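Local coordinates for protein cytidylyltransferase (Leptospira borgpetersenii serovar Hardjo-bovis, PDB 6OEW) that probably transfers a nucleotidyl group in a metal-dependent reaction, as a GT-A-type cytidylyltransferase, at residues G26-P31 against T36-M41; I63-E68 against V78-A83; D118-L123 against I148-L153; T141-M146 against F222-L227; V173-V176 against K182-F185. All coordinates share one frame; numbering follows the deposited sequence.

Contact 1: residues G26-P31 against T36-M41; sequences GKIALP and TILGFM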
# COMPACT_ATOMS: atom_id res chain seq x y z
N GLY A 26 5.54 8.93 -13.01
CA GLY A 26 4.29 9.37 -13.62
C GLY A 26 3.19 8.34 -13.58
O GLY A 26 2.05 8.64 -13.96
N LYS A 27 3.49 7.13 -13.13
CA LYS A 27 2.54 6.03 -13.27
C LYS A 27 1.27 6.28 -12.45
O LYS A 27 0.20 5.85 -12.86
CB LYS A 27 3.19 4.71 -12.86
CG LYS A 27 3.57 4.64 -11.35
CD LYS A 27 4.65 3.58 -11.09
CE LYS A 27 4.99 3.49 -9.59
NZ LYS A 27 6.21 2.65 -9.36
N ILE A 28 1.37 6.98 -11.32
CA ILE A 28 0.17 7.14 -10.49
C ILE A 28 -0.88 8.00 -11.18
O ILE A 28 -2.05 7.94 -10.80
CB ILE A 28 0.52 7.73 -9.11
CG1 ILE A 28 1.11 9.14 -9.23
CG2 ILE A 28 1.45 6.77 -8.34
CD1 ILE A 28 1.34 9.81 -7.86
N ALA A 29 -0.48 8.78 -12.19
CA ALA A 29 -1.38 9.62 -12.96
C ALA A 29 -1.82 8.97 -14.27
O ALA A 29 -2.52 9.61 -15.06
CB ALA A 29 -0.71 10.98 -13.25
N LEU A 30 -1.42 7.73 -14.54
CA LEU A 30 -1.83 7.06 -15.76
C LEU A 30 -3.33 6.78 -15.76
O LEU A 30 -3.92 6.46 -14.72
CB LEU A 30 -1.08 5.75 -15.94
CG LEU A 30 0.36 5.79 -16.40
CD1 LEU A 30 0.99 4.43 -16.24
CD2 LEU A 30 0.36 6.22 -17.87
N PRO A 31 -3.97 6.88 -16.93
CA PRO A 31 -5.39 6.52 -17.03
C PRO A 31 -5.60 5.07 -16.61
O PRO A 31 -4.82 4.19 -16.98
CB PRO A 31 -5.70 6.71 -18.52
CG PRO A 31 -4.66 7.65 -19.02
CD PRO A 31 -3.43 7.41 -18.20
N THR A 36 -7.59 7.55 -12.57
CA THR A 36 -6.14 7.36 -12.60
C THR A 36 -5.76 6.14 -11.77
O THR A 36 -6.56 5.59 -11.00
CB THR A 36 -5.42 8.60 -12.06
OG1 THR A 36 -5.82 8.79 -10.69
CG2 THR A 36 -5.78 9.84 -12.90
N ILE A 37 -4.50 5.72 -11.91
CA ILE A 37 -4.00 4.61 -11.09
C ILE A 37 -4.23 4.90 -9.60
O ILE A 37 -4.81 4.09 -8.88
CB ILE A 37 -2.51 4.34 -11.39
CG1 ILE A 37 -2.37 3.57 -12.72
CG2 ILE A 37 -1.86 3.61 -10.24
CD1 ILE A 37 -2.69 2.10 -12.61
N LEU A 38 -3.79 6.07 -9.14
CA LEU A 38 -3.95 6.40 -7.72
C LEU A 38 -5.42 6.61 -7.36
O LEU A 38 -5.86 6.18 -6.29
CB LEU A 38 -3.12 7.63 -7.36
CG LEU A 38 -3.18 8.09 -5.89
CD1 LEU A 38 -2.88 6.95 -4.89
CD2 LEU A 38 -2.22 9.23 -5.66
N GLY A 39 -6.19 7.26 -8.24
CA GLY A 39 -7.62 7.44 -7.95
C GLY A 39 -8.36 6.12 -7.82
O GLY A 39 -9.23 5.96 -6.94
N PHE A 40 -8.04 5.15 -8.68
CA PHE A 40 -8.61 3.81 -8.57
C PHE A 40 -8.34 3.21 -7.20
O PHE A 40 -9.23 2.61 -6.58
CB PHE A 40 -8.03 2.93 -9.67
CG PHE A 40 -8.87 1.75 -10.02
CD1 PHE A 40 -9.67 1.77 -11.16
CD2 PHE A 40 -8.89 0.63 -9.21
CE1 PHE A 40 -10.45 0.69 -11.50
CE2 PHE A 40 -9.70 -0.47 -9.55
CZ PHE A 40 -10.48 -0.43 -10.69
N MET A 41 -7.09 3.32 -6.72
CA MET A 41 -6.73 2.81 -5.41
C MET A 41 -7.56 3.46 -4.31
O MET A 41 -8.08 2.78 -3.42
CB MET A 41 -5.24 3.05 -5.16
CG MET A 41 -4.70 2.30 -3.94
SD MET A 41 -2.99 2.78 -3.62
CE MET A 41 -2.66 1.77 -2.15

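Contact 2: residues I63-E68 against V78-A83; sequences IDDKTE and VFRGSA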
# COMPACT_ATOMS: atom_id res chain seq x y z
N ILE A 63 5.86 18.86 -8.94
CA ILE A 63 5.25 17.83 -9.77
C ILE A 63 4.16 17.11 -8.99
O ILE A 63 3.21 16.58 -9.58
CB ILE A 63 6.30 16.83 -10.30
CG1 ILE A 63 5.63 15.84 -11.25
CG2 ILE A 63 6.99 16.09 -9.17
CD1 ILE A 63 6.31 15.67 -12.52
N ASP A 64 4.26 17.09 -7.68
CA ASP A 64 3.29 16.36 -6.88
C ASP A 64 2.07 17.20 -6.55
O ASP A 64 1.21 16.74 -5.78
CB ASP A 64 3.97 15.84 -5.62
CG ASP A 64 4.79 14.60 -5.90
OD1 ASP A 64 4.27 13.69 -6.59
OD2 ASP A 64 5.95 14.53 -5.47
N ASP A 65 1.97 18.41 -7.11
CA ASP A 65 0.67 19.05 -7.21
C ASP A 65 -0.32 18.11 -7.88
O ASP A 65 -1.51 18.11 -7.53
CB ASP A 65 0.77 20.36 -8.01
CG ASP A 65 1.60 21.43 -7.30
OD1 ASP A 65 2.15 21.19 -6.20
OD2 ASP A 65 1.73 22.53 -7.88
N LYS A 66 0.15 17.30 -8.83
CA LYS A 66 -0.73 16.34 -9.48
C LYS A 66 -1.23 15.30 -8.48
O LYS A 66 -2.42 14.97 -8.46
CB LYS A 66 0.01 15.67 -10.64
CG LYS A 66 -0.84 14.71 -11.46
CD LYS A 66 -2.03 15.43 -12.06
CE LYS A 66 -2.93 14.47 -12.81
NZ LYS A 66 -4.27 15.07 -13.11
N THR A 67 -0.33 14.79 -7.63
CA THR A 67 -0.72 13.84 -6.58
C THR A 67 -1.73 14.45 -5.63
O THR A 67 -2.75 13.83 -5.29
CB THR A 67 0.54 13.37 -5.83
OG1 THR A 67 1.57 13.08 -6.80
CG2 THR A 67 0.28 12.09 -4.98
N GLU A 68 -1.47 15.68 -5.18
CA GLU A 68 -2.44 16.36 -4.33
C GLU A 68 -3.78 16.51 -5.06
O GLU A 68 -4.85 16.29 -4.46
CB GLU A 68 -1.90 17.73 -3.90
CG GLU A 68 -2.87 18.54 -3.08
CD GLU A 68 -2.36 19.92 -2.77
OE1 GLU A 68 -1.24 20.27 -3.20
OE2 GLU A 68 -3.10 20.68 -2.11
N VAL A 78 -4.32 15.11 2.46
CA VAL A 78 -3.01 15.10 1.83
C VAL A 78 -1.99 15.66 2.80
O VAL A 78 -2.21 16.71 3.40
CB VAL A 78 -2.97 15.95 0.54
CG1 VAL A 78 -1.58 15.89 -0.06
CG2 VAL A 78 -4.00 15.46 -0.45
N PHE A 79 -0.85 14.98 2.91
CA PHE A 79 0.28 15.48 3.67
C PHE A 79 1.48 15.56 2.73
O PHE A 79 1.81 14.58 2.06
CB PHE A 79 0.62 14.58 4.87
CG PHE A 79 1.76 15.09 5.66
CD1 PHE A 79 1.55 16.03 6.66
CD2 PHE A 79 3.06 14.72 5.35
CE1 PHE A 79 2.62 16.57 7.36
CE2 PHE A 79 4.14 15.27 6.04
CZ PHE A 79 3.91 16.20 7.04
N ARG A 80 2.11 16.73 2.68
CA ARG A 80 3.23 16.97 1.78
C ARG A 80 4.48 17.21 2.60
O ARG A 80 4.56 18.19 3.35
CB ARG A 80 2.92 18.14 0.85
CG ARG A 80 1.62 17.87 0.09
CD ARG A 80 1.40 18.79 -1.09
NE ARG A 80 2.46 18.64 -2.09
CZ ARG A 80 2.46 19.23 -3.29
NH1 ARG A 80 1.44 20.01 -3.65
NH2 ARG A 80 3.49 19.06 -4.13
N GLY A 81 5.46 16.32 2.46
CA GLY A 81 6.66 16.35 3.29
C GLY A 81 7.87 15.80 2.57
O GLY A 81 8.00 15.93 1.34
N SER A 82 8.74 15.14 3.33
CA SER A 82 10.08 14.82 2.86
C SER A 82 10.05 13.89 1.66
O SER A 82 9.33 12.90 1.64
CB SER A 82 10.89 14.16 3.98
OG SER A 82 12.15 13.69 3.51
N ALA A 83 10.89 14.19 0.65
CA ALA A 83 10.91 13.35 -0.54
C ALA A 83 11.52 11.98 -0.26
O ALA A 83 10.95 10.95 -0.63
CB ALA A 83 11.66 14.07 -1.67

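Contact 3: residues D118-L123 against I148-L153; sequences DLMVDL and IEIFTL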
# COMPACT_ATOMS: atom_id res chain seq x y z
N ASP A 118 -8.80 -4.71 6.26
CA ASP A 118 -9.61 -4.64 7.48
C ASP A 118 -9.38 -5.85 8.37
O ASP A 118 -9.37 -5.73 9.60
CB ASP A 118 -11.09 -4.52 7.13
CG ASP A 118 -11.44 -3.16 6.53
OD1 ASP A 118 -10.57 -2.26 6.52
OD2 ASP A 118 -12.59 -2.99 6.07
N LEU A 119 -9.23 -7.04 7.77
CA LEU A 119 -8.98 -8.24 8.56
C LEU A 119 -7.66 -8.12 9.30
O LEU A 119 -7.54 -8.55 10.45
CB LEU A 119 -8.95 -9.48 7.66
CG LEU A 119 -10.28 -10.01 7.13
CD1 LEU A 119 -10.07 -11.09 6.07
CD2 LEU A 119 -11.10 -10.57 8.32
N MET A 120 -6.65 -7.57 8.63
CA MET A 120 -5.34 -7.42 9.26
C MET A 120 -5.40 -6.41 10.39
O MET A 120 -4.81 -6.64 11.45
CB MET A 120 -4.29 -7.02 8.22
CG MET A 120 -3.89 -8.18 7.31
SD MET A 120 -2.69 -7.69 6.03
CE MET A 120 -1.25 -7.31 7.04
N VAL A 121 -6.13 -5.31 10.19
CA VAL A 121 -6.25 -4.34 11.28
C VAL A 121 -6.99 -4.96 12.45
O VAL A 121 -6.61 -4.78 13.61
CB VAL A 121 -6.96 -3.05 10.80
CG1 VAL A 121 -7.19 -2.15 12.00
CG2 VAL A 121 -6.12 -2.29 9.72
N ASP A 122 -8.07 -5.72 12.16
CA ASP A 122 -8.82 -6.38 13.24
C ASP A 122 -7.93 -7.30 14.05
O ASP A 122 -7.98 -7.31 15.29
CB ASP A 122 -10.01 -7.15 12.65
CG ASP A 122 -11.21 -6.27 12.36
OD1 ASP A 122 -11.17 -5.06 12.70
OD2 ASP A 122 -12.20 -6.78 11.78
N LEU A 123 -7.09 -8.09 13.36
CA LEU A 123 -6.15 -8.96 14.07
C LEU A 123 -5.20 -8.15 14.94
O LEU A 123 -4.93 -8.53 16.09
CB LEU A 123 -5.38 -9.82 13.05
CG LEU A 123 -4.45 -10.92 13.60
CD1 LEU A 123 -5.24 -12.05 14.28
CD2 LEU A 123 -3.59 -11.49 12.49
N ILE A 148 0.62 -4.88 2.63
CA ILE A 148 0.06 -4.14 3.75
C ILE A 148 1.00 -4.33 4.92
O ILE A 148 1.39 -5.47 5.24
CB ILE A 148 -1.35 -4.64 4.11
CG1 ILE A 148 -2.31 -4.44 2.92
CG2 ILE A 148 -1.85 -3.95 5.37
CD1 ILE A 148 -3.64 -5.30 2.98
N GLU A 149 1.39 -3.23 5.55
CA GLU A 149 2.15 -3.24 6.79
C GLU A 149 1.39 -2.39 7.79
O GLU A 149 0.84 -1.34 7.42
CB GLU A 149 3.59 -2.69 6.58
CG GLU A 149 4.35 -3.53 5.57
CD GLU A 149 5.46 -2.76 4.87
OE1 GLU A 149 5.24 -1.59 4.48
OE2 GLU A 149 6.55 -3.35 4.71
N ILE A 150 1.32 -2.86 9.02
CA ILE A 150 0.63 -2.16 10.10
C ILE A 150 1.58 -2.08 11.29
O ILE A 150 2.11 -3.10 11.73
CB ILE A 150 -0.66 -2.89 10.51
CG1 ILE A 150 -1.52 -3.14 9.25
CG2 ILE A 150 -1.40 -2.05 11.52
CD1 ILE A 150 -2.81 -3.98 9.53
N PHE A 151 1.76 -0.87 11.82
CA PHE A 151 2.60 -0.75 13.00
C PHE A 151 2.16 0.43 13.85
O PHE A 151 1.46 1.34 13.37
CB PHE A 151 4.08 -0.64 12.63
CG PHE A 151 4.34 0.28 11.47
CD1 PHE A 151 4.48 1.65 11.68
CD2 PHE A 151 4.44 -0.21 10.18
CE1 PHE A 151 4.73 2.51 10.60
CE2 PHE A 151 4.68 0.63 9.11
CZ PHE A 151 4.82 1.99 9.31
N THR A 152 2.56 0.40 15.12
CA THR A 152 2.21 1.44 16.07
C THR A 152 3.04 2.69 15.82
O THR A 152 4.15 2.63 15.28
CB THR A 152 2.42 0.98 17.52
OG1 THR A 152 3.81 0.72 17.77
CG2 THR A 152 1.60 -0.28 17.84
N LEU A 153 2.50 3.82 16.23
CA LEU A 153 3.30 5.04 16.25
C LEU A 153 4.54 4.84 17.10
O LEU A 153 5.63 5.34 16.76
CB LEU A 153 2.46 6.20 16.78
CG LEU A 153 3.20 7.52 17.02
CD1 LEU A 153 3.55 8.18 15.72
CD2 LEU A 153 2.30 8.40 17.88

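Contact 4: residues T141-M146 against F222-L227; sequences TFARGM and FSYVDL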
# COMPACT_ATOMS: atom_id res chain seq x y z
N THR A 141 2.88 -14.58 0.27
CA THR A 141 1.94 -15.53 -0.30
C THR A 141 0.77 -14.87 -1.01
O THR A 141 -0.01 -15.58 -1.65
CB THR A 141 1.39 -16.51 0.77
OG1 THR A 141 0.89 -15.77 1.90
CG2 THR A 141 2.46 -17.49 1.22
N PHE A 142 0.62 -13.55 -0.93
CA PHE A 142 -0.27 -12.82 -1.82
C PHE A 142 0.49 -12.40 -3.08
O PHE A 142 1.72 -12.36 -3.10
CB PHE A 142 -0.86 -11.56 -1.15
CG PHE A 142 -1.69 -11.86 0.07
CD1 PHE A 142 -3.06 -12.07 -0.04
CD2 PHE A 142 -1.09 -11.94 1.31
CE1 PHE A 142 -3.83 -12.36 1.07
CE2 PHE A 142 -1.88 -12.25 2.45
CZ PHE A 142 -3.24 -12.44 2.32
N ALA A 143 -0.27 -12.11 -4.14
CA ALA A 143 0.34 -11.49 -5.31
C ALA A 143 1.03 -10.19 -4.91
O ALA A 143 0.62 -9.50 -3.98
CB ALA A 143 -0.72 -11.20 -6.37
N ARG A 144 2.11 -9.86 -5.62
CA ARG A 144 2.71 -8.54 -5.42
C ARG A 144 1.69 -7.47 -5.74
O ARG A 144 0.93 -7.60 -6.70
CB ARG A 144 3.95 -8.38 -6.30
CG ARG A 144 5.18 -8.95 -5.65
CD ARG A 144 6.45 -8.76 -6.47
NE ARG A 144 7.49 -9.58 -5.88
CZ ARG A 144 8.31 -9.17 -4.91
NH1 ARG A 144 9.21 -10.00 -4.41
NH2 ARG A 144 8.22 -7.92 -4.45
N GLY A 145 1.65 -6.42 -4.93
CA GLY A 145 0.62 -5.42 -5.07
C GLY A 145 -0.50 -5.48 -4.05
O GLY A 145 -1.38 -4.61 -4.08
N MET A 146 -0.53 -6.49 -3.18
CA MET A 146 -1.44 -6.50 -2.04
C MET A 146 -0.75 -6.10 -0.74
O MET A 146 -1.30 -6.36 0.33
CB MET A 146 -2.07 -7.89 -1.84
CG MET A 146 -3.16 -8.29 -2.79
SD MET A 146 -4.48 -7.09 -3.00
CE MET A 146 -4.11 -6.62 -4.69
N PHE A 222 -14.51 -5.42 -6.61
CA PHE A 222 -14.16 -6.83 -6.67
C PHE A 222 -13.09 -7.17 -5.64
O PHE A 222 -12.25 -6.34 -5.30
CB PHE A 222 -13.68 -7.20 -8.06
CG PHE A 222 -12.50 -6.38 -8.55
CD1 PHE A 222 -11.21 -6.77 -8.27
CD2 PHE A 222 -12.70 -5.23 -9.30
CE1 PHE A 222 -10.12 -6.03 -8.72
CE2 PHE A 222 -11.63 -4.48 -9.76
CZ PHE A 222 -10.34 -4.89 -9.47
N SER A 223 -13.13 -8.41 -5.14
CA SER A 223 -12.18 -8.81 -4.11
C SER A 223 -10.89 -9.36 -4.72
O SER A 223 -10.81 -9.64 -5.92
CB SER A 223 -12.80 -9.85 -3.18
OG SER A 223 -12.84 -11.10 -3.84
N TYR A 224 -9.88 -9.51 -3.87
CA TYR A 224 -8.62 -10.14 -4.28
C TYR A 224 -8.86 -11.54 -4.82
O TYR A 224 -8.37 -11.88 -5.90
CB TYR A 224 -7.65 -10.20 -3.10
CG TYR A 224 -6.40 -11.02 -3.37
CD1 TYR A 224 -5.41 -10.56 -4.24
CD2 TYR A 224 -6.23 -12.28 -2.77
CE1 TYR A 224 -4.27 -11.31 -4.49
CE2 TYR A 224 -5.09 -13.03 -3.02
CZ TYR A 224 -4.13 -12.54 -3.88
OH TYR A 224 -3.00 -13.27 -4.14
N VAL A 225 -9.62 -12.37 -4.11
CA VAL A 225 -9.83 -13.74 -4.57
C VAL A 225 -10.57 -13.76 -5.91
O VAL A 225 -10.24 -14.55 -6.81
CB VAL A 225 -10.53 -14.59 -3.50
CG1 VAL A 225 -11.76 -13.88 -2.95
CG2 VAL A 225 -10.88 -15.97 -4.05
N ASP A 226 -11.56 -12.87 -6.10
CA ASP A 226 -12.21 -12.78 -7.41
C ASP A 226 -11.18 -12.53 -8.51
O ASP A 226 -11.27 -13.11 -9.60
CB ASP A 226 -13.23 -11.64 -7.46
CG ASP A 226 -14.33 -11.78 -6.45
OD1 ASP A 226 -14.89 -10.74 -6.04
OD2 ASP A 226 -14.62 -12.92 -6.05
N LEU A 227 -10.21 -11.67 -8.22
CA LEU A 227 -9.19 -11.27 -9.19
C LEU A 227 -8.28 -12.43 -9.55
O LEU A 227 -7.97 -12.64 -10.73
CB LEU A 227 -8.38 -10.11 -8.59
CG LEU A 227 -7.19 -9.55 -9.38
CD1 LEU A 227 -7.66 -8.97 -10.70
CD2 LEU A 227 -6.44 -8.49 -8.56

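Contact 5: residues V173-V176 against K182-F185; sequences VPYV and KFKF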
# COMPACT_ATOMS: atom_id res chain seq x y z
N VAL A 173 10.73 -0.02 6.91
CA VAL A 173 10.69 -1.33 7.55
C VAL A 173 11.97 -2.16 7.54
O VAL A 173 12.03 -3.11 8.33
CB VAL A 173 9.57 -2.18 6.93
CG1 VAL A 173 8.25 -1.49 7.05
CG2 VAL A 173 9.94 -2.53 5.48
N PRO A 174 13.01 -1.89 6.72
CA PRO A 174 14.10 -2.88 6.61
C PRO A 174 14.72 -3.30 7.93
O PRO A 174 15.06 -4.48 8.09
CB PRO A 174 15.14 -2.15 5.74
CG PRO A 174 14.36 -1.30 4.91
CD PRO A 174 13.27 -0.77 5.78
N TYR A 175 14.89 -2.38 8.87
CA TYR A 175 15.48 -2.77 10.15
C TYR A 175 14.58 -3.77 10.87
O TYR A 175 15.09 -4.68 11.54
CB TYR A 175 15.75 -1.55 11.02
CG TYR A 175 16.46 -1.89 12.32
CD1 TYR A 175 17.84 -1.83 12.41
CD2 TYR A 175 15.74 -2.29 13.45
CE1 TYR A 175 18.51 -2.14 13.59
CE2 TYR A 175 16.40 -2.61 14.63
CZ TYR A 175 17.77 -2.54 14.70
OH TYR A 175 18.41 -2.85 15.86
N VAL A 176 13.25 -3.62 10.76
CA VAL A 176 12.35 -4.58 11.40
C VAL A 176 12.50 -5.95 10.76
O VAL A 176 12.68 -6.97 11.44
CB VAL A 176 10.89 -4.10 11.33
CG1 VAL A 176 9.93 -5.23 11.81
CG2 VAL A 176 10.68 -2.87 12.19
N LYS A 182 13.71 -8.72 17.54
CA LYS A 182 13.76 -7.54 18.39
C LYS A 182 12.40 -6.85 18.55
O LYS A 182 12.28 -5.92 19.36
CB LYS A 182 14.77 -6.53 17.83
CG LYS A 182 16.21 -7.05 17.83
CD LYS A 182 17.22 -5.98 17.38
CE LYS A 182 18.64 -6.51 17.45
NZ LYS A 182 19.05 -6.79 18.84
N PHE A 183 11.37 -7.28 17.83
CA PHE A 183 10.08 -6.61 17.83
C PHE A 183 8.96 -7.62 18.02
O PHE A 183 9.13 -8.83 17.83
CB PHE A 183 9.85 -5.85 16.53
CG PHE A 183 10.90 -4.83 16.24
CD1 PHE A 183 10.80 -3.55 16.74
CD2 PHE A 183 12.00 -5.16 15.44
CE1 PHE A 183 11.78 -2.60 16.47
CE2 PHE A 183 12.98 -4.21 15.17
CZ PHE A 183 12.87 -2.94 15.68
N LYS A 184 7.79 -7.11 18.41
CA LYS A 184 6.59 -7.94 18.49
C LYS A 184 6.03 -8.04 17.07
O LYS A 184 5.06 -7.39 16.68
CB LYS A 184 5.61 -7.37 19.52
CG LYS A 184 6.26 -7.25 20.90
CD LYS A 184 5.31 -6.76 21.97
CE LYS A 184 5.96 -6.84 23.36
NZ LYS A 184 4.98 -6.46 24.40
N PHE A 185 6.68 -8.92 16.30
CA PHE A 185 6.56 -9.04 14.85
C PHE A 185 5.67 -10.22 14.49
O PHE A 185 5.83 -11.31 15.06
CB PHE A 185 7.97 -9.25 14.26
CG PHE A 185 8.00 -9.43 12.75
CD1 PHE A 185 8.02 -8.33 11.91
CD2 PHE A 185 8.07 -10.70 12.20
CE1 PHE A 185 8.08 -8.49 10.53
CE2 PHE A 185 8.12 -10.88 10.82
CZ PHE A 185 8.13 -9.77 9.97

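Contact 1: residues G26-P31 against T36-M41
Ile28 and Leu30 offer their carbonyl oxygens to the opening turn of helix 37-45, which the chain enters through the short hairpin 31-32/35-36, with Pro31 and Thr36 a non-hydrogen-bonded antiparallel pair. The loop after strand 11-16, the nucleotide-binding loop in related GT-A nucleotidyltransferases, is thereby tied to a helix N-terminus. Ile28 O accepts Leu38 N and Leu30 O accepts Ile37 N, each at 3.0 Å; Leu30 O is also met by Thr36 CA at 3.2 Å in a CA-H...O contact. These carbonyls thus serve amides that the helix itself leaves without an i-4 acceptor. Thr36 is the N-cap: with chi1 at 61°, OG1 sits between its own N and carbonyl carbon and turns inward to accept Gly39 N at 2.9 Å, while CG2 lies beside the carbonyl of Ala29. The Ile37 branch packs on the backbone. Its CG1 stands anti to the carbonyl carbon (chi1 -77°), which lays it against Lys27 O at 3.4 Å and Leu30 CB at 4.1 Å; Ile37 CB rests on the same Lys27 oxygen. Lys27 rises away from this packing in an extended chain whose NZ bonds to the carbonyls of Arg23 and Ile201 and forms a salt bridge to Asp202, near the magnesium-binding Asp108. The outer branches of Ile28 and Leu38 both rest on Thr67 of helix 65-73, while the two residues meet each other at the roots of their side chains, CB to CB, 4.0 Å.

Contact 2: residues I63-E68 against V78-A83
Glu68 and Val78 mark the closest backbone approach, CA to CA 6.3 Å, where the first turn of helix 65-73 passes over strand 77-81 in the beta-alpha-beta unit that begins with strand 54-59. Arg80 carries the contact, reaching from the strand to the helix with a bend at chi3 (62°) that brings its guanidinium end-on to Asp65, with NH1 shared by Glu68. Asp65 OD1 takes both terminal nitrogens in the guanidinium plane. NH2, at a longer 3.3 Å, uses the anti lone pair of OD1; NH1, at 2.9 Å, comes from the anti side too, but 29° out of the carboxylate plane. The Asp65 carboxylate stands almost perpendicular to the guanidinium (86°). Glu68, extended beyond CG, brings OE1 to the same NH1 at 2.7 Å, a bond tilted from the guanidinium plane and met nearly along the C-O axis. Asp64 O lies over one face of the guanidinium, toward the rim, and NE is held by Thr59 O, so the group is gripped on several sides and its rotation is fixed. Asp64 itself faces elsewhere, bonding to Thr67 OG1, Thr59 OG1 and Met19 N. Beside this salt-bridge network, the apolar flank is Val78 CG2, 4.2 Å from Glu68 CG.

Contact 3: residues D118-L123 against I148-L153
Ile150 and Met120 meet across the contact through similar first torsions put to different uses: chi1 of Ile150 (-52°) points its CG1-CD1 arm at the helix, while chi1 of Met120 (-74°) directs its chain toward Ile148. Beyond CG1, Ile150 runs extended, which carries CD1 against the helix backbone. There it touches Met120 CB at 3.6 Å, Val121 N at 3.6 Å and Val121 CG2 at 3.7 Å, so a single methyl is set against two successive helix residues. Val121 and Ile150 lie crosswise, close to a right angle. Met120 goes further along the strand: straight to SD, then bent at chi3 (66°), it lays its sulfur and terminal methyl along Ile148. SD is 3.8 Å from Ile148 CB, and CE is 3.8 Å from Ile148 CG2 while also facing the Ile148 carbonyl oxygen at 3.7 Å. Side chain meets side chain through apolar groups alone. In the sheet, Ile150 is backbone-bonded to Leu134 and Glu149 to Arg104; Ile148 N also bonds to Asn136 OD1. Ile148 and Ile150 project from the same side of the strand, and this is the side on which helix 114-126 packs. Strand 149-152 runs antiparallel to both its neighbours, 101-106 and 133-135: Val121 extends the packing to Val103 of the former and Met120 to Leu134 of the latter, while Phe124, one turn on in the helix, continues it over Ile150 and Thr152.

Contact 4: residues T141-M146 against F222-L227
Tyr224, on the first turn of helix 224-233, pushes its ring among Phe142, Ala143 and Met146 of the loop between strands 133-135 and 149-152. With CG anti to the backbone N (chi1 171°), the tyrosine points straight off the helix into the loop. Phe142 turns an edge to the tyrosine face in an offset edge-to-face pair, ring centroids 5.6 Å apart and planes at 62°; the nearest atoms are Phe142 CD1 and Tyr224 CE2, 3.7 Å. On the CD1-CE1 side of the tyrosine ring lies Met146, folded at chi2 and chi3. Its CG is 3.5 Å from Tyr224 CD1, and its SD forms an oblique Met-aromatic contact 4.8 Å from the ring centroid. Ala143 CB closes in at Tyr224 CE1, 4.0 Å away. Further out, the buried phenol oxygen is satisfied by the loop backbone: Ala143 N donates to Tyr224 OH at 3.0 Å in a nearly straight bond (164°), and Asp194 OD2 adds a weak one. Ala143 also opens a type II beta turn that ends at Met146, so the turn brings Ala143 and Met146 to the ring, with Phe142 just before it. At the far, polar edge, Ser223 OG accepts Asp226 N at 3.1 Å, while Asp226 OD1 accepts Ser223 N from above its carboxylate plane. This reciprocal pair is a capping box, the classic N-terminal helix cap, here starting the helix that carries the tyrosine into the core.

Contact 5: residues V173-V176 against K182-F185
Val176 and Phe183 form the tight part of this helix-to-strand connection, in which the chain leaves helix 174-178 and doubles back toward edge strand 185-187 in the mixed sheet of the alpha/beta fold. The valine's two methyls serve two rings. CG2 lies over the face of Phe183, 4.1 Å from the centroid and only 14° off the ring normal, a CH-pi contact; CG1, anti to the backbone N (chi1 171°), meets Phe185 CD1 at 3.6 Å. Phe133 and Leu159 add to the cover of Val176, so this side is well buried. An inverse gamma turn centred on Lys184 brings Phe183 and Phe185 to the same partner while the lysine itself heads outward, its NZ bonded to Gly129 O. Tyr175 closes the margin of the packed part: it crosses Phe183 at about a right angle, and each ring has the other's nearest atom at its edge, near its plane, Tyr175 CD2 to Phe183 CZ at 3.7 Å. The loose side is that of the exposed Lys182. Extended to CE and then bent at chi4, it crosses the phenol end at about a right angle in a van der Waals touch alone: Lys182 CD to Tyr175 OH, 3.7 Å.

Overall arrangement
Contact 1 lies nearest the metal site: the Lys27 side chain is about 5 Å from the bound magnesium ion and about 4 Å from that of Asp108. Contact 2 abuts contact 1, with Thr67 OG1 3.4 Å from Ile28 CD1, so helix 65-73 links the loop to an outer strand of the main sheet. Contact 3 packs a helix on the other half of that sheet and touches contact 5 where Glu149 OE2 meets Val173 CG1 at 3.4 Å. Contacts 3 and 4 alternate along the chain, and the Met146 side chain of contact 4 is about 12 Å from the magnesium ion. Contact 5, centred about 31 Å from the centre of contact 1, lies across the chain's centre from it.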